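Local coordinates for protein BtGH115A (Bacteroides thetaiotaomicron, PDB 5BY3) that probably hydrolyses glycosidic bonds as a family GH115 4-O-methyl-alpha-glucuronidase with specificity for decorated arabinogalactans, at residues A[266-269]-A[270-273]. Residues are numbered along the deposited sequence; the frame is centred on the assembly and turned at random.
Sequences VNNS and PAVY
At the kink in the first turns of helix 265-283, N268 and S269 hand the chain over to P270-Y273. The spacing of the backbone bonds gives the evidence. Y273 N bonds S269 O as an alpha-helical i to i-4 pair, 2.9 Å long and nearly straight, with an N-H...O angle of 167°. The bonds just before it are weak. N268 O takes A271 N in an i to i-3 bond of 3.1 Å, bent to 128°, and V272 N, four residues on, at 3.4 Å; V272 N also leans weakly on S269 O, again i to i-3. P270 has no N-H to give, and A271 N reaches only N268 O, so neither nitrogen bonds to the turn before. The ring CD of P270 lies close beside S269 OG, at 3.1 Å. N268 extends with CG anti to its N (chi1 -165°), bringing the amide ND2 within 3.6 Å of the A271 methyl CB; that same nitrogen is hydrogen-bonded to the backbone carbonyls of A262 and K260, tying the kink to the preceding chain. The Y273 side chain meets D321 and L325 of helix 308-329. Weak i to i-3 bonds alongside a good i to i-4 bond mark the proline-kinked N-terminal part of a surface helix.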
# COMPACT_ATOMS: atom_id res chain seq x y z
N VAL A 266 1.10 -6.04 34.10
CA VAL A 266 1.83 -5.87 35.37
C VAL A 266 0.89 -6.02 36.59
O VAL A 266 1.29 -6.61 37.57
CB VAL A 266 2.70 -4.58 35.41
CG1 VAL A 266 3.44 -4.40 36.73
CG2 VAL A 266 3.73 -4.60 34.28
N ASN A 267 -0.36 -5.56 36.49
CA ASN A 267 -1.24 -5.48 37.66
C ASN A 267 -2.50 -6.36 37.65
O ASN A 267 -3.13 -6.58 38.70
CB ASN A 267 -1.61 -4.00 37.91
CG ASN A 267 -0.41 -3.19 38.39
OD1 ASN A 267 0.16 -3.47 39.46
ND2 ASN A 267 -0.02 -2.17 37.61
N ASN A 268 -2.83 -6.85 36.45
CA ASN A 268 -4.11 -7.52 36.17
C ASN A 268 -3.92 -8.66 35.15
O ASN A 268 -4.89 -9.06 34.47
CB ASN A 268 -5.15 -6.48 35.68
CG ASN A 268 -6.58 -6.99 35.71
OD1 ASN A 268 -7.02 -7.68 36.63
ND2 ASN A 268 -7.34 -6.63 34.67
N SER A 269 -2.70 -9.19 35.05
CA SER A 269 -2.43 -10.34 34.14
C SER A 269 -3.40 -11.52 34.13
O SER A 269 -3.61 -12.10 33.08
CB SER A 269 -0.98 -10.86 34.24
OG SER A 269 -0.65 -11.24 35.55
N PRO A 270 -3.99 -11.91 35.28
CA PRO A 270 -4.95 -13.03 35.14
C PRO A 270 -6.14 -12.79 34.23
O PRO A 270 -6.52 -13.70 33.49
CB PRO A 270 -5.40 -13.29 36.57
CG PRO A 270 -4.18 -12.97 37.36
CD PRO A 270 -3.52 -11.79 36.68
N ALA A 271 -6.71 -11.58 34.29
CA ALA A 271 -7.86 -11.24 33.44
C ALA A 271 -7.42 -11.07 31.98
O ALA A 271 -8.17 -11.36 31.06
CB ALA A 271 -8.54 -9.97 33.94
N VAL A 272 -6.20 -10.61 31.76
CA VAL A 272 -5.72 -10.36 30.41
C VAL A 272 -5.48 -11.72 29.78
O VAL A 272 -6.01 -11.99 28.68
CB VAL A 272 -4.50 -9.40 30.39
CG1 VAL A 272 -3.89 -9.32 29.00
CG2 VAL A 272 -4.93 -8.00 30.81
N TYR A 273 -4.76 -12.59 30.51
CA TYR A 273 -4.53 -13.98 30.10
C TYR A 273 -5.83 -14.70 29.73
O TYR A 273 -5.91 -15.30 28.65
CB TYR A 273 -3.68 -14.77 31.13
CG TYR A 273 -3.43 -16.20 30.73
CD1 TYR A 273 -4.39 -17.19 30.99
CD2 TYR A 273 -2.24 -16.57 30.11
CE1 TYR A 273 -4.17 -18.52 30.62
CE2 TYR A 273 -2.01 -17.89 29.74
CZ TYR A 273 -2.97 -18.86 30.00
OH TYR A 273 -2.76 -20.18 29.64